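Local atomic coordinates of LIP (Serratia marcescens, PDB entry 4A1R), a protein that is a membrane-bound component of the type VI secretion system, a lipoprotein of the TssJ family with a beta-sandwich fold. Residues Ile31-Asp41 and Asp88-Tyr98. Sequence-based numbering, arbitrary orientation.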
loop_
_atom_site.group_PDB
_atom_site.type_symbol
_atom_site.label_atom_id
_atom_site.label_comp_id
_atom_site.label_asym_id
_atom_site.label_seq_id
_atom_site.Cartn_x
_atom_site.Cartn_y
_atom_site.Cartn_z
ATOM N N ILE A 31 -13.720 -1.283 3.481
ATOM C CA ILE A 31 -12.753 -2.282 3.094
ATOM C C ILE A 31 -11.464 -2.092 3.900
ATOM O O ILE A 31 -11.042 -0.963 4.167
ATOM C CB ILE A 31 -12.535 -2.234 1.550
ATOM C CG1 ILE A 31 -11.579 -3.326 1.092
ATOM C CG2 ILE A 31 -12.094 -0.823 1.126
ATOM C CD1 ILE A 31 -11.570 -3.587 -0.416
ATOM N N LYS A 32 -10.868 -3.219 4.307
ATOM C CA LYS A 32 -9.633 -3.217 5.093
ATOM C C LYS A 32 -8.459 -3.038 4.146
ATOM O O LYS A 32 -8.320 -3.812 3.177
ATOM C CB LYS A 32 -9.449 -4.516 5.911
ATOM C CG LYS A 32 -8.138 -4.525 6.736
ATOM C CD LYS A 32 -7.941 -5.820 7.543
ATOM C CE LYS A 32 -8.591 -5.703 8.925
ATOM N NZ LYS A 32 -7.837 -6.607 9.851
ATOM N N ILE A 33 -7.617 -2.045 4.458
ATOM C CA ILE A 33 -6.412 -1.773 3.687
ATOM C C ILE A 33 -5.219 -2.066 4.548
ATOM O O ILE A 33 -5.151 -1.584 5.688
ATOM C CB ILE A 33 -6.345 -0.302 3.230
ATOM C CG1 ILE A 33 -7.627 0.133 2.487
ATOM C CG2 ILE A 33 -5.080 -0.049 2.398
ATOM C CD1 ILE A 33 -7.804 -0.485 1.108
ATOM N N ARG A 34 -4.289 -2.870 4.041
ATOM C CA ARG A 34 -3.019 -3.040 4.749
ATOM C C ARG A 34 -1.864 -2.420 3.979
ATOM O O ARG A 34 -1.851 -2.427 2.758
ATOM C CB ARG A 34 -2.782 -4.517 5.041
ATOM C CG ARG A 34 -3.914 -5.150 5.865
ATOM C CD ARG A 34 -3.650 -6.625 6.072
ATOM N NE ARG A 34 -2.404 -6.847 6.795
ATOM C CZ ARG A 34 -1.796 -8.024 6.930
ATOM N NH1 ARG A 34 -2.292 -9.121 6.366
ATOM N NH2 ARG A 34 -0.665 -8.101 7.624
ATOM N N VAL A 35 -0.893 -1.874 4.697
ATOM C CA VAL A 35 0.236 -1.221 4.050
ATOM C C VAL A 35 1.443 -1.854 4.678
ATOM O O VAL A 35 1.565 -1.861 5.908
ATOM C CB VAL A 35 0.229 0.322 4.233
ATOM C CG1 VAL A 35 1.543 0.926 3.725
ATOM C CG2 VAL A 35 -0.936 0.960 3.501
ATOM N N LEU A 36 2.310 -2.431 3.841
ATOM C CA LEU A 36 3.443 -3.160 4.341
ATOM C C LEU A 36 4.749 -2.527 3.844
ATOM O O LEU A 36 4.903 -2.237 2.661
ATOM C CB LEU A 36 3.365 -4.643 3.917
ATOM C CG LEU A 36 2.240 -5.541 4.485
ATOM C CD1 LEU A 36 0.866 -5.130 4.004
ATOM C CD2 LEU A 36 2.473 -6.971 4.027
ATOM N N LEU A 37 5.699 -2.329 4.755
ATOM C CA LEU A 37 7.013 -1.902 4.343
ATOM C C LEU A 37 7.879 -3.133 4.064
ATOM O O LEU A 37 8.016 -4.034 4.916
ATOM C CB LEU A 37 7.627 -1.010 5.434
ATOM C CG LEU A 37 8.914 -0.303 5.051
ATOM C CD1 LEU A 37 8.598 0.865 4.118
ATOM C CD2 LEU A 37 9.591 0.188 6.323
ATOM N N LEU A 38 8.445 -3.177 2.859
ATOM C CA LEU A 38 9.092 -4.368 2.360
ATOM C C LEU A 38 10.532 -4.139 1.904
ATOM O O LEU A 38 10.834 -3.141 1.229
ATOM C CB LEU A 38 8.298 -4.961 1.167
ATOM C CG LEU A 38 6.812 -5.299 1.391
ATOM C CD1 LEU A 38 6.147 -5.558 0.031
ATOM C CD2 LEU A 38 6.584 -6.479 2.334
ATOM N N ARG A 39 11.380 -5.102 2.267
ATOM C CA ARG A 39 12.756 -5.217 1.784
ATOM C C ARG A 39 12.770 -5.574 0.320
ATOM O O ARG A 39 13.698 -5.212 -0.407
ATOM C CB ARG A 39 13.484 -6.335 2.515
ATOM C CG ARG A 39 14.102 -5.936 3.832
ATOM C CD ARG A 39 15.292 -6.828 4.146
ATOM N NE ARG A 39 15.234 -7.314 5.517
ATOM C CZ ARG A 39 15.709 -6.661 6.575
ATOM N NH1 ARG A 39 16.301 -5.483 6.432
ATOM N NH2 ARG A 39 15.586 -7.190 7.783
ATOM N N SER A 40 11.759 -6.338 -0.090
ATOM C CA SER A 40 11.615 -6.807 -1.462
ATOM C C SER A 40 10.155 -7.225 -1.648
ATOM O O SER A 40 9.470 -7.497 -0.665
ATOM C CB SER A 40 12.533 -7.991 -1.704
ATOM O OG SER A 40 12.524 -8.854 -0.580
ATOM N N ASP A 41 9.674 -7.259 -2.886
ATOM C CA ASP A 41 8.263 -7.597 -3.130
ATOM C C ASP A 41 8.015 -8.983 -3.734
ATOM O O ASP A 41 6.877 -9.297 -4.091
ATOM C CB ASP A 41 7.557 -6.492 -3.946
ATOM C CG ASP A 41 7.929 -6.489 -5.435
ATOM O OD1 ASP A 41 8.848 -7.211 -5.857
ATOM O OD2 ASP A 41 7.289 -5.729 -6.194
ATOM N N ASP A 88 16.794 0.018 4.293
ATOM C CA ASP A 88 16.687 -1.085 3.341
ATOM C C ASP A 88 15.272 -1.342 2.833
ATOM O O ASP A 88 14.996 -2.390 2.256
ATOM C CB ASP A 88 17.294 -2.371 3.901
ATOM C CG ASP A 88 17.048 -2.547 5.375
ATOM O OD1 ASP A 88 16.154 -1.871 5.937
ATOM O OD2 ASP A 88 17.774 -3.368 5.972
ATOM N N ALA A 89 14.388 -0.369 3.008
ATOM C CA ALA A 89 13.060 -0.478 2.442
ATOM C C ALA A 89 13.137 -0.242 0.938
ATOM O O ALA A 89 13.681 0.757 0.508
ATOM C CB ALA A 89 12.145 0.518 3.097
ATOM N N ARG A 90 12.590 -1.159 0.142
ATOM C CA ARG A 90 12.583 -1.003 -1.328
ATOM C C ARG A 90 11.180 -0.943 -1.958
ATOM O O ARG A 90 11.000 -0.496 -3.106
ATOM C CB ARG A 90 13.425 -2.106 -1.982
ATOM C CG ARG A 90 14.904 -2.071 -1.610
ATOM C CD ARG A 90 15.549 -0.750 -2.015
ATOM N NE ARG A 90 16.977 -0.698 -1.680
ATOM C CZ ARG A 90 17.481 -0.284 -0.514
ATOM N NH1 ARG A 90 16.692 0.133 0.466
ATOM N NH2 ARG A 90 18.794 -0.288 -0.321
ATOM N N TYR A 91 10.180 -1.405 -1.225
ATOM C CA TYR A 91 8.800 -1.410 -1.759
ATOM C C TYR A 91 7.785 -1.123 -0.652
ATOM O O TYR A 91 8.022 -1.483 0.486
ATOM C CB TYR A 91 8.477 -2.779 -2.368
ATOM C CG TYR A 91 9.275 -3.143 -3.624
ATOM C CD1 TYR A 91 8.856 -2.715 -4.884
ATOM C CD2 TYR A 91 10.427 -3.930 -3.544
ATOM C CE1 TYR A 91 9.580 -3.036 -6.025
ATOM C CE2 TYR A 91 11.151 -4.266 -4.678
ATOM C CZ TYR A 91 10.724 -3.811 -5.911
ATOM O OH TYR A 91 11.426 -4.137 -7.050
ATOM N N ILE A 92 6.688 -0.455 -1.010
ATOM C CA ILE A 92 5.455 -0.406 -0.179
ATOM C C ILE A 92 4.409 -1.353 -0.814
ATOM O O ILE A 92 3.989 -1.148 -1.963
ATOM C CB ILE A 92 4.871 1.035 -0.083
ATOM C CG1 ILE A 92 5.892 2.023 0.474
ATOM C CG2 ILE A 92 3.566 1.092 0.717
ATOM C CD1 ILE A 92 6.531 1.632 1.788
ATOM N N GLY A 93 4.010 -2.395 -0.084
ATOM C CA GLY A 93 2.943 -3.305 -0.556
ATOM C C GLY A 93 1.596 -2.829 -0.019
ATOM O O GLY A 93 1.499 -2.384 1.128
ATOM N N VAL A 94 0.548 -2.899 -0.830
ATOM C CA VAL A 94 -0.773 -2.464 -0.364
ATOM C C VAL A 94 -1.711 -3.626 -0.679
ATOM O O VAL A 94 -1.648 -4.193 -1.791
ATOM C CB VAL A 94 -1.272 -1.155 -1.030
ATOM C CG1 VAL A 94 -2.564 -0.665 -0.371
ATOM C CG2 VAL A 94 -0.215 -0.058 -0.970
ATOM N N ILE A 95 -2.524 -4.004 0.311
ATOM C CA ILE A 95 -3.510 -5.098 0.207
ATOM C C ILE A 95 -4.889 -4.497 0.509
ATOM O O ILE A 95 -5.042 -3.714 1.453
ATOM C CB ILE A 95 -3.222 -6.236 1.251
ATOM C CG1 ILE A 95 -1.856 -6.873 1.010
ATOM C CG2 ILE A 95 -4.317 -7.330 1.225
ATOM C CD1 ILE A 95 -1.394 -7.839 2.082
ATOM N N ALA A 96 -5.901 -4.842 -0.281
ATOM C CA ALA A 96 -7.278 -4.369 -0.023
ATOM C C ALA A 96 -8.099 -5.653 0.129
ATOM O O ALA A 96 -8.142 -6.447 -0.801
ATOM C CB ALA A 96 -7.812 -3.602 -1.214
ATOM N N GLU A 97 -8.721 -5.861 1.282
ATOM C CA GLU A 97 -9.402 -7.162 1.546
ATOM C C GLU A 97 -10.858 -7.117 1.021
ATOM O O GLU A 97 -11.833 -7.049 1.794
ATOM C CB GLU A 97 -9.334 -7.512 3.039
ATOM C CG GLU A 97 -7.889 -7.561 3.578
ATOM C CD GLU A 97 -7.728 -8.221 4.958
ATOM O OE1 GLU A 97 -8.742 -8.536 5.598
ATOM O OE2 GLU A 97 -6.560 -8.416 5.386
ATOM N N TYR A 98 -10.999 -7.081 -0.305
ATOM C CA TYR A 98 -12.320 -7.143 -0.936
ATOM C C TYR A 98 -13.062 -8.417 -0.490
ATOM O O TYR A 98 -12.449 -9.482 -0.399
ATOM C CB TYR A 98 -12.183 -7.213 -2.463
ATOM C CG TYR A 98 -11.726 -5.908 -3.103
ATOM C CD1 TYR A 98 -12.653 -4.930 -3.476
ATOM C CD2 TYR A 98 -10.374 -5.661 -3.315
ATOM C CE1 TYR A 98 -12.242 -3.753 -4.072
ATOM C CE2 TYR A 98 -9.954 -4.474 -3.891
ATOM C CZ TYR A 98 -10.891 -3.517 -4.258
ATOM O OH TYR A 98 -10.474 -2.326 -4.839
HETATM O O HOH W 1 -12.356 -5.887 4.008
HETATM O O HOH W 2 -6.245 -8.934 7.864
HETATM O O HOH W 3 -4.225 -9.178 4.320
#
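Arg34 and Ile95, Leu36 and Gly93, and Leu38 and Tyr91 face one another as the hydrogen-bonded pairs of two antiparallel strands, 31-38 and 91-96, whose axes come within 4.7 Å. Beyond them Glu97 N donates to Lys32 O. At the other end Leu38 O accepts from both Tyr91 N (3.1 Å) and Arg90 N (2.9 Å), a classic beta bulge.

Apolar side chains cover the face carrying Ile33, Val35 and Leu37. Val35 CG1, anti to its own N (chi1 171°), reaches Ile92 CG2 at 3.6 Å, while Leu37 CD1 presses tightly on Ile92 CD1 and also meets Ala89 CB. These are the central strands of one sheet of the beta-sandwich; Ile92 and Val94 go on to touch Leu12 of strand 9-16 in the other sheet. The face with Leu36 and Ile95, which meet through their CD1 atoms, is covered by helix 49-60.

Two aromatic rings take a partner over one face. Ile31 CD1 sits above the centre of the Tyr98 ring in a CH-pi contact, and Asp41 lays its CB and carboxylate over Tyr91, with OD2 bonded to Ser109.

Among the charged groups, Arg39 NH1 makes a salt bridge to Asp88 OD2 (2.6 Å), the guanidinium and carboxylate planes 77° apart. Glu97 runs alongside Lys32; a water joins its OE2 to Arg34 NH1, which also binds Leu52 O, while Gln53 holds OE1.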